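Local coordinates for protein mitochondrial enolase superfamily member 1 (Homo sapiens, PDB 4A35) that dehydrates L-fuconate to 2-keto-3-deoxy-L-fuconate in L-fucose breakdown, with a magnesium ion stabilising the enediolate intermediate, at residues L10-V15 / V65-V70; N71-H76 / R94-D99; G106-V111 / H309-F314; V112-A117 / S330-S335. All blocks are in the same frame, centred on the assembly; numbering follows the deposited sequence. Where two conformers were deposited one is given.

Contact 1 of 4, residues L10-V15 / V65-V70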
# COMPACT_ATOMS: atom_id res chain seq x y z
N LEU A 10 -7.59 -25.54 -2.99
CA LEU A 10 -7.74 -24.24 -2.34
C LEU A 10 -9.10 -23.68 -2.77
O LEU A 10 -9.41 -23.66 -3.97
CB LEU A 10 -6.60 -23.26 -2.69
CG LEU A 10 -6.65 -21.85 -2.03
CD1 LEU A 10 -5.26 -21.29 -1.80
CD2 LEU A 10 -7.51 -20.81 -2.87
N SER A 11 -9.84 -23.17 -1.82
CA SER A 11 -11.08 -22.46 -2.10
C SER A 11 -11.01 -21.11 -1.38
O SER A 11 -10.37 -20.98 -0.32
CB SER A 11 -12.31 -23.27 -1.70
OG SER A 11 -12.50 -23.29 -0.29
N VAL A 12 -11.65 -20.11 -1.96
CA VAL A 12 -11.73 -18.79 -1.35
C VAL A 12 -13.10 -18.25 -1.65
O VAL A 12 -13.55 -18.30 -2.80
CB VAL A 12 -10.57 -17.82 -1.76
CG1 VAL A 12 -10.38 -17.75 -3.30
CG2 VAL A 12 -10.78 -16.44 -1.14
N ARG A 13 -13.76 -17.73 -0.60
CA ARG A 13 -15.12 -17.23 -0.68
C ARG A 13 -15.24 -15.86 -0.04
O ARG A 13 -14.57 -15.55 0.94
CB ARG A 13 -16.08 -18.25 -0.03
CG ARG A 13 -16.23 -19.59 -0.86
CD ARG A 13 -17.01 -20.61 -0.07
NE ARG A 13 -16.15 -21.15 1.01
CZ ARG A 13 -16.50 -22.08 1.88
NH1 ARG A 13 -17.76 -22.57 1.88
NH2 ARG A 13 -15.63 -22.51 2.79
N ASP A 14 -16.12 -15.06 -0.61
CA ASP A 14 -16.45 -13.69 -0.20
C ASP A 14 -17.56 -13.81 0.85
O ASP A 14 -18.68 -14.18 0.49
CB ASP A 14 -16.91 -12.92 -1.47
CG ASP A 14 -17.15 -11.44 -1.28
OD1 ASP A 14 -17.35 -11.01 -0.11
OD2 ASP A 14 -17.20 -10.71 -2.32
N VAL A 15 -17.25 -13.57 2.16
CA VAL A 15 -18.23 -13.71 3.26
C VAL A 15 -18.49 -12.34 3.85
O VAL A 15 -17.54 -11.65 4.21
CB VAL A 15 -17.73 -14.73 4.34
CG1 VAL A 15 -18.81 -15.02 5.37
CG2 VAL A 15 -17.25 -16.02 3.68
N VAL A 65 -12.30 -8.07 -4.58
CA VAL A 65 -10.96 -7.74 -5.12
C VAL A 65 -9.88 -8.61 -4.41
O VAL A 65 -8.93 -9.15 -5.05
CB VAL A 65 -10.68 -6.21 -5.04
CG1 VAL A 65 -9.34 -5.88 -5.67
CG2 VAL A 65 -11.81 -5.39 -5.68
N VAL A 66 -10.01 -8.73 -3.09
CA VAL A 66 -9.14 -9.59 -2.25
C VAL A 66 -9.27 -11.07 -2.73
O VAL A 66 -8.24 -11.75 -2.94
CB VAL A 66 -9.44 -9.41 -0.73
CG1 VAL A 66 -8.61 -10.37 0.10
CG2 VAL A 66 -9.21 -7.96 -0.29
N VAL A 67 -10.52 -11.57 -2.89
CA VAL A 67 -10.78 -12.92 -3.41
C VAL A 67 -10.02 -13.11 -4.75
O VAL A 67 -9.32 -14.10 -4.91
CB VAL A 67 -12.32 -13.20 -3.54
CG1 VAL A 67 -12.58 -14.47 -4.36
CG2 VAL A 67 -12.94 -13.31 -2.14
N CYS A 68 -10.09 -12.12 -5.66
CA CYS A 68 -9.38 -12.16 -6.93
C CYS A 68 -7.85 -12.34 -6.74
O CYS A 68 -7.20 -13.14 -7.43
CB CYS A 68 -9.65 -10.88 -7.72
SG CYS A 68 -9.16 -10.98 -9.45
N ALA A 69 -7.31 -11.60 -5.78
CA ALA A 69 -5.87 -11.63 -5.52
C ALA A 69 -5.48 -12.97 -4.83
O ALA A 69 -4.39 -13.48 -5.12
CB ALA A 69 -5.47 -10.44 -4.65
N VAL A 70 -6.38 -13.55 -4.00
CA VAL A 70 -6.13 -14.88 -3.42
C VAL A 70 -6.00 -15.89 -4.62
O VAL A 70 -5.05 -16.68 -4.67
CB VAL A 70 -7.17 -15.34 -2.37
CG1 VAL A 70 -6.95 -16.85 -2.01
CG2 VAL A 70 -7.07 -14.46 -1.10

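Contact 2 of 4, residues N71-H76 / R94-D99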
# COMPACT_ATOMS: atom_id res chain seq x y z
N ASN A 71 -6.93 -15.83 -5.59
CA ASN A 71 -6.89 -16.67 -6.80
C ASN A 71 -5.58 -16.49 -7.58
O ASN A 71 -5.04 -17.49 -8.08
CB ASN A 71 -8.13 -16.43 -7.70
CG ASN A 71 -9.37 -17.05 -7.06
OD1 ASN A 71 -9.28 -18.11 -6.42
ND2 ASN A 71 -10.55 -16.45 -7.24
N ALA A 72 -5.02 -15.24 -7.64
CA ALA A 72 -3.74 -14.97 -8.31
C ALA A 72 -2.58 -15.62 -7.56
O ALA A 72 -1.58 -16.00 -8.19
CB ALA A 72 -3.51 -13.45 -8.44
N LEU A 73 -2.69 -15.74 -6.23
CA LEU A 73 -1.59 -16.33 -5.46
C LEU A 73 -1.67 -17.84 -5.34
O LEU A 73 -0.66 -18.48 -5.00
CB LEU A 73 -1.61 -15.75 -4.02
CG LEU A 73 -1.16 -14.29 -3.89
CD1 LEU A 73 -1.63 -13.69 -2.56
CD2 LEU A 73 0.35 -14.15 -4.11
N ALA A 74 -2.87 -18.41 -5.56
CA ALA A 74 -3.15 -19.84 -5.33
C ALA A 74 -2.13 -20.83 -5.95
O ALA A 74 -1.78 -21.82 -5.29
CB ALA A 74 -4.56 -20.20 -5.80
N HIS A 75 -1.64 -20.56 -7.18
CA HIS A 75 -0.70 -21.48 -7.86
C HIS A 75 0.63 -21.69 -7.02
O HIS A 75 1.29 -22.73 -7.16
CB HIS A 75 -0.39 -21.01 -9.28
CG HIS A 75 0.46 -19.77 -9.31
ND1 HIS A 75 1.83 -19.84 -9.49
CD2 HIS A 75 0.10 -18.47 -9.17
CE1 HIS A 75 2.26 -18.58 -9.47
NE2 HIS A 75 1.27 -17.72 -9.29
N HIS A 76 1.00 -20.70 -6.15
CA HIS A 76 2.20 -20.80 -5.27
C HIS A 76 2.02 -21.82 -4.15
O HIS A 76 3.02 -22.35 -3.66
CB HIS A 76 2.56 -19.45 -4.59
CG HIS A 76 3.10 -18.40 -5.52
ND1 HIS A 76 4.21 -18.64 -6.34
CD2 HIS A 76 2.64 -17.15 -5.79
CE1 HIS A 76 4.39 -17.52 -7.04
NE2 HIS A 76 3.51 -16.59 -6.69
N ARG A 94 8.75 -15.11 0.81
CA ARG A 94 9.35 -14.29 -0.25
C ARG A 94 8.65 -14.56 -1.63
O ARG A 94 8.47 -13.64 -2.41
CB ARG A 94 10.87 -14.54 -0.34
CG ARG A 94 11.62 -13.73 -1.39
CD ARG A 94 11.72 -12.24 -1.06
NE ARG A 94 12.51 -11.99 0.15
CZ ARG A 94 13.84 -11.95 0.16
NH1 ARG A 94 14.53 -12.11 -0.97
NH2 ARG A 94 14.49 -11.74 1.29
N GLN A 95 8.28 -15.80 -1.92
CA GLN A 95 7.64 -16.08 -3.22
C GLN A 95 6.23 -15.44 -3.31
O GLN A 95 5.91 -14.84 -4.36
CB GLN A 95 7.57 -17.59 -3.51
CG GLN A 95 6.96 -17.89 -4.87
CD GLN A 95 7.63 -17.29 -6.11
OE1 GLN A 95 7.43 -16.08 -6.49
NE2 GLN A 95 8.20 -18.21 -6.90
N LEU A 96 5.46 -15.46 -2.21
CA LEU A 96 4.15 -14.82 -2.18
C LEU A 96 4.24 -13.28 -2.24
O LEU A 96 3.41 -12.66 -2.91
CB LEU A 96 3.36 -15.17 -0.92
CG LEU A 96 2.87 -16.63 -0.78
CD1 LEU A 96 1.84 -16.73 0.34
CD2 LEU A 96 2.24 -17.14 -2.06
N THR A 97 5.19 -12.69 -1.48
CA THR A 97 5.27 -11.22 -1.29
C THR A 97 6.22 -10.51 -2.29
O THR A 97 6.17 -9.27 -2.38
CB THR A 97 5.72 -10.91 0.17
OG1 THR A 97 7.01 -11.49 0.34
CG2 THR A 97 4.73 -11.36 1.24
N SER A 98 7.13 -11.27 -2.94
CA SER A 98 8.05 -10.71 -3.92
C SER A 98 7.96 -11.50 -5.23
O SER A 98 8.97 -11.75 -5.89
CB SER A 98 9.48 -10.66 -3.39
OG SER A 98 10.23 -9.71 -4.13
N ASP A 99 6.73 -11.88 -5.62
CA ASP A 99 6.50 -12.53 -6.94
C ASP A 99 6.96 -11.48 -8.01
O ASP A 99 6.56 -10.33 -7.91
CB ASP A 99 5.00 -12.88 -7.06
CG ASP A 99 4.60 -13.45 -8.41
OD1 ASP A 99 4.67 -12.71 -9.41
OD2 ASP A 99 4.14 -14.60 -8.46

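Contact 3 of 4, residues G106-V111 / H309-F314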
# COMPACT_ATOMS: atom_id res chain seq x y z
N GLY A 106 1.62 -4.28 -5.31
CA GLY A 106 1.82 -3.84 -3.93
C GLY A 106 2.95 -2.82 -4.03
O GLY A 106 2.74 -1.72 -4.54
N PRO A 107 4.21 -3.20 -3.70
CA PRO A 107 4.61 -4.46 -3.06
C PRO A 107 4.33 -4.47 -1.56
O PRO A 107 4.53 -3.45 -0.86
CB PRO A 107 6.14 -4.52 -3.29
CG PRO A 107 6.56 -3.17 -3.77
CD PRO A 107 5.36 -2.27 -3.84
N GLU A 108 3.88 -5.64 -1.05
CA GLU A 108 3.60 -5.86 0.37
C GLU A 108 2.72 -4.74 0.98
O GLU A 108 2.98 -4.20 2.06
CB GLU A 108 4.90 -6.04 1.18
CG GLU A 108 5.52 -7.41 0.97
CD GLU A 108 6.46 -7.79 2.09
OE1 GLU A 108 7.53 -7.16 2.21
OE2 GLU A 108 6.09 -8.65 2.92
N LYS A 109 1.61 -4.41 0.26
CA LYS A 109 0.64 -3.42 0.75
C LYS A 109 -0.68 -3.58 0.02
O LYS A 109 -0.72 -4.06 -1.10
CB LYS A 109 1.17 -1.98 0.59
CG LYS A 109 1.31 -1.55 -0.89
CD LYS A 109 2.08 -0.19 -1.02
CE LYS A 109 3.55 -0.31 -0.66
NZ LYS A 109 4.28 0.86 -1.22
N GLY A 110 -1.75 -3.09 0.63
CA GLY A 110 -3.04 -3.16 -0.01
C GLY A 110 -3.54 -4.58 -0.24
O GLY A 110 -3.21 -5.54 0.51
N VAL A 111 -4.33 -4.70 -1.31
CA VAL A 111 -5.04 -5.95 -1.68
C VAL A 111 -4.12 -7.16 -1.71
O VAL A 111 -4.45 -8.21 -1.11
CB VAL A 111 -5.78 -5.79 -3.02
CG1 VAL A 111 -6.18 -7.17 -3.59
CG2 VAL A 111 -7.01 -4.90 -2.83
N HIS A 309 0.77 -1.04 6.80
CA HIS A 309 0.82 -2.10 5.78
C HIS A 309 1.92 -3.17 5.83
O HIS A 309 1.69 -4.28 5.32
CB HIS A 309 0.66 -1.53 4.35
CG HIS A 309 1.70 -0.53 3.93
ND1 HIS A 309 2.91 -0.94 3.43
CD2 HIS A 309 1.68 0.82 4.00
CE1 HIS A 309 3.59 0.16 3.16
NE2 HIS A 309 2.92 1.25 3.51
N ASN A 310 3.11 -2.89 6.40
CA ASN A 310 4.14 -3.94 6.45
C ASN A 310 5.15 -3.56 7.52
O ASN A 310 5.04 -2.50 8.16
CB ASN A 310 4.78 -4.22 5.06
CG ASN A 310 5.56 -3.07 4.44
OD1 ASN A 310 6.14 -2.24 5.16
ND2 ASN A 310 5.50 -2.95 3.11
N ARG A 311 6.16 -4.42 7.69
CA ARG A 311 7.18 -4.29 8.74
C ARG A 311 8.10 -3.06 8.51
O ARG A 311 8.74 -2.62 9.46
CB ARG A 311 8.03 -5.56 8.80
CG ARG A 311 8.83 -5.85 7.50
CD ARG A 311 9.48 -7.23 7.49
NE ARG A 311 10.25 -7.44 6.25
CZ ARG A 311 9.71 -7.68 5.05
NH1 ARG A 311 8.40 -7.82 4.91
NH2 ARG A 311 10.48 -7.74 3.98
N VAL A 312 8.20 -2.56 7.25
CA VAL A 312 9.08 -1.40 6.94
C VAL A 312 8.48 -0.16 7.60
O VAL A 312 9.22 0.67 8.12
CB VAL A 312 9.35 -1.23 5.41
CG1 VAL A 312 10.31 -0.05 5.09
CG2 VAL A 312 9.95 -2.53 4.86
N ILE A 313 7.15 -0.02 7.59
CA ILE A 313 6.47 1.10 8.24
C ILE A 313 6.68 0.95 9.74
O ILE A 313 7.02 1.94 10.37
CB ILE A 313 4.95 1.19 7.85
CG1 ILE A 313 4.75 1.32 6.26
CG2 ILE A 313 4.30 2.42 8.58
CD1 ILE A 313 5.37 2.69 5.67
N PHE A 314 6.42 -0.24 10.31
CA PHE A 314 6.64 -0.40 11.77
C PHE A 314 8.10 -0.10 12.17
O PHE A 314 8.36 0.50 13.21
CB PHE A 314 6.25 -1.79 12.22
CG PHE A 314 4.74 -1.89 12.46
CD1 PHE A 314 4.11 -1.11 13.44
CD2 PHE A 314 3.98 -2.78 11.73
CE1 PHE A 314 2.73 -1.24 13.69
CE2 PHE A 314 2.60 -2.94 12.00
CZ PHE A 314 1.99 -2.16 12.97
O HOH W 1 10.39 -7.89 1.08

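Contact 4 of 4, residues V112-A117 / S330-S335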
# COMPACT_ATOMS: atom_id res chain seq x y z
N VAL A 112 -2.98 -7.02 -2.36
CA VAL A 112 -2.10 -8.19 -2.57
C VAL A 112 -1.58 -8.72 -1.20
O VAL A 112 -1.49 -9.94 -1.03
CB VAL A 112 -0.95 -7.91 -3.58
CG1 VAL A 112 0.11 -6.97 -3.00
CG2 VAL A 112 -0.32 -9.22 -4.10
N HIS A 113 -1.34 -7.82 -0.24
CA HIS A 113 -0.84 -8.24 1.09
C HIS A 113 -1.97 -8.83 1.94
O HIS A 113 -1.75 -9.81 2.69
CB HIS A 113 -0.12 -7.11 1.81
CG HIS A 113 1.06 -7.59 2.61
ND1 HIS A 113 2.03 -8.42 2.05
CD2 HIS A 113 1.47 -7.22 3.85
CE1 HIS A 113 2.90 -8.64 3.02
NE2 HIS A 113 2.64 -7.88 4.09
N LEU A 114 -3.19 -8.24 1.86
CA LEU A 114 -4.36 -8.82 2.54
C LEU A 114 -4.60 -10.26 2.05
O LEU A 114 -4.75 -11.19 2.87
CB LEU A 114 -5.60 -7.96 2.24
CG LEU A 114 -5.56 -6.52 2.83
CD1 LEU A 114 -6.86 -5.82 2.55
CD2 LEU A 114 -5.38 -6.55 4.38
N ALA A 115 -4.51 -10.47 0.71
CA ALA A 115 -4.66 -11.79 0.14
C ALA A 115 -3.55 -12.72 0.62
O ALA A 115 -3.81 -13.88 0.93
CB ALA A 115 -4.67 -11.71 -1.39
N THR A 116 -2.30 -12.24 0.64
CA THR A 116 -1.16 -13.01 1.13
C THR A 116 -1.40 -13.44 2.61
O THR A 116 -1.17 -14.63 2.97
CB THR A 116 0.16 -12.18 1.05
OG1 THR A 116 0.45 -11.87 -0.32
CG2 THR A 116 1.34 -12.91 1.69
N ALA A 117 -1.95 -12.51 3.44
CA ALA A 117 -2.20 -12.83 4.85
C ALA A 117 -3.27 -13.95 4.96
O ALA A 117 -3.07 -14.88 5.75
CB ALA A 117 -2.67 -11.58 5.65
N SER A 330 -3.34 -9.11 12.86
CA SER A 330 -3.16 -10.48 12.40
C SER A 330 -3.43 -10.64 10.89
O SER A 330 -2.96 -11.61 10.30
CB SER A 330 -4.12 -11.40 13.18
OG SER A 330 -5.50 -11.09 13.00
N CYS A 331 -4.26 -9.76 10.29
CA CYS A 331 -4.70 -9.92 8.87
C CYS A 331 -4.27 -8.75 7.90
O CYS A 331 -4.51 -8.87 6.70
CB CYS A 331 -6.21 -10.13 8.84
SG CYS A 331 -6.71 -11.70 9.58
N ARG A 332 -3.66 -7.69 8.41
CA ARG A 332 -3.13 -6.57 7.64
C ARG A 332 -1.67 -6.87 7.24
O ARG A 332 -1.26 -6.64 6.11
CB ARG A 332 -3.17 -5.28 8.49
CG ARG A 332 -2.58 -4.02 7.72
CD ARG A 332 -3.31 -3.66 6.43
NE ARG A 332 -4.74 -3.42 6.69
CZ ARG A 332 -5.59 -2.91 5.81
NH1 ARG A 332 -5.18 -2.58 4.58
NH2 ARG A 332 -6.87 -2.69 6.15
N LEU A 333 -0.88 -7.34 8.22
CA LEU A 333 0.52 -7.74 7.94
C LEU A 333 0.54 -9.12 7.29
O LEU A 333 -0.51 -9.80 7.20
CB LEU A 333 1.31 -7.77 9.28
CG LEU A 333 1.48 -6.40 9.99
CD1 LEU A 333 2.26 -6.60 11.31
CD2 LEU A 333 2.33 -5.38 9.14
N GLY A 334 1.73 -9.53 6.86
CA GLY A 334 1.94 -10.80 6.20
C GLY A 334 1.84 -12.01 7.14
O GLY A 334 2.83 -12.70 7.37
N SER A 335 0.62 -12.22 7.74
CA SER A 335 0.24 -13.35 8.60
C SER A 335 1.20 -13.48 9.84
O SER A 335 1.78 -12.50 10.29
CB SER A 335 0.18 -14.62 7.75
OG SER A 335 -0.26 -15.79 8.46

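Contact 1 of 4, residues L10-V15 / V65-V70
Val12 carries the apolar core of this contact, lodged against Val67 and Val70 of a helix; over these segments the axes run antiparallel at 176°, approaching to 8.3 Å. Val12 sets CG2 anti to its backbone N (CG1 at chi1 50°), and CG2 reaches Val67 CG2 at 3.9 Å. CG1 of Val70 rests on the branch point itself, 3.8 Å from Val12 CB, and is equally near Val12 CG1. Leu10 adds a looser methyl touch, its CD2 4.1 Å from Val70 CG1.

Beside this cluster, Val67 CG2 rests on the strand itself, 3.9 Å from Asp14 N and 4.0 Å from Asp14 CB. The carboxylate of Asp14 turns to Arg16 in a salt bridge, and Arg13, pointing away from the helix, pairs with Glu421.

Strand 7-16 is an edge of the three-stranded antiparallel sheet that helix 63-73 covers, as in the N-terminal domain of enolase-superfamily enzymes. Valine and leucine methyls make most of the join, with Val67 CG2 also lying against the strand backbone at Arg13 and Asp14, so the fit depends on shape and burial, while the charged groups of the strand are paired elsewhere.

Contact 2 of 4, residues N71-H76 / R94-D99
A histidine-carboxylate hydrogen bond between His76 and Asp99 joins the 71-76 segment to the chain just past helix 89-97, within the N-terminal domain and away from the active site. NE2 of His76 donates to OD2 of Asp99 at 2.7 Å, with a bent N-H...O angle of 139°. The oxygen lies in the plane of the ring and accepts on its anti lone pair, although carboxylate and ring planes stand 71° apart. OD1 of Asp99 is held separately by the backbone N of Gln101 and of Leu102.

The imidazole is also sandwiched. Gln95 O lies 3.7 Å above one face, and His75 CE1 is 3.4 Å above the opposite one, both offset toward the rim. Gln95 CG, in the modelled conformer, comes within 3.2 Å of His76 ND1. Leu96 CD2 presses on His76 CB at 3.4 Å. Beside it, Leu73 CD2 meets Leu96 O at 3.6 Å and Leu96 CD2 at 4.1 Å.

An alanine in place of His76 would probably leave Asp99 OD2 without its ring donor and open a gap between His75 and Gln95. With both carboxylate oxygens engaged, Asp99 is likely to be fixed in rotation; its negative charge, with His75 NE2 near, might favour protonation of the histidines.

Contact 3 of 4, residues G106-V111 / H309-F314
Glu108 and Asn310 meet where the segment leading into helix 110-131 touches the N-cap of helix 311-319, a seam between the N-terminal domain and the C-terminal barrel domain. The close-packed part lies around His309. Lys109 runs alongside it, the two side chains pointing the same way, with Lys109 CB 3.5 Å from His309 ND1 and Lys109 CD over one ring face. Ile313 CG1 lies over the opposite face, 3.2 Å above the plane. Lys109 NZ forms a salt bridge with Asp283 of the second subunit, and the two subunits' His309 rings meet at about 90°.

The other side is polar and holds water. In the modelled conformer of Glu108, OE1 takes Arg311 NH1 at 2.9 Å on its syn lone pair, a salt bridge with a weak second bond from NH1 to OE2 at 3.2 Å. One water donates to Glu108 OE1 and accepts from Arg311 NH2. Tyr93 also binds Glu108 OE2, and Glu338 binds Arg311 NH1.

Asn310 spans both parts: ND2 donates to Glu108 O at 3.0 Å from above the carbonyl plane and also bonds to Asp283 of the second subunit, while OD1 caps the helix by accepting from Val312 N, also at 3.0 Å.

Contact 4 of 4, residues V112-A117 / S330-S335
Arg332 starts with CG anti to its backbone N (chi1 178°), then bends at chi2 (60°) and chi3 (57°), and this hooked chain brings a side chain that leaves its backbone facing away back over Leu114. Leu114 CD2 sits 3.8 Å above one face of the guanidinium of Arg332, offset toward its rim. The same methyl touches Cys331 O at 3.4 Å. One turn on, Ala117 CB packs between two carbonyls, 3.2 Å from Leu333 O and 3.4 Å from Cys331 O.

The imidazole of His113 lies obliquely against the turn, CD2 3.6 Å from Arg332 O. Its NE2 and Gly334 N come within 3.4 Å but are poorly angled and not bonded; each is hydrogen-bonded to Glu338 OE1. Gly334 centres an inverse gamma turn closed by Ser335 N to Leu333 O at 2.7 Å. An alanine in place of His113 would probably cost Glu338 OE1 one of its donors and leave a gap beside Gly334.

Arg332 NH2 bonds to Trp104 O of the second subunit, whose Trp104 also makes a cation-pi contact. The turn links strand 325-326 to helix 335-348 and is backed by helix 362-377; helix 110-131 lies against it and is packed by helices 63-73 and 89-97.

How the contacts relate
Helix 110-131 ties the set together. Contacts 3 and 4 share it, their centres 9 Å apart and their segments alternating along the chain, and His309 O comes within 3.3 Å of His113 CD2. Helix 63-73 joins contacts 1 and 2, 14 Å apart, and meets contact 4 where Ala69 CB packs on Ala115 CB at 3.6 Å. Leu73 CD1 likewise reaches Thr116 OG1 at 3.6 Å. Contacts 1 and 2 thus build the N-terminal domain, while 3 and 4 fasten it to the barrel. Contact 4 comes nearest the active site: the side chain of Arg332 is about 7 Å from that of Glu306, a magnesium ligand, and about 11 Å from a bound magnesium ion.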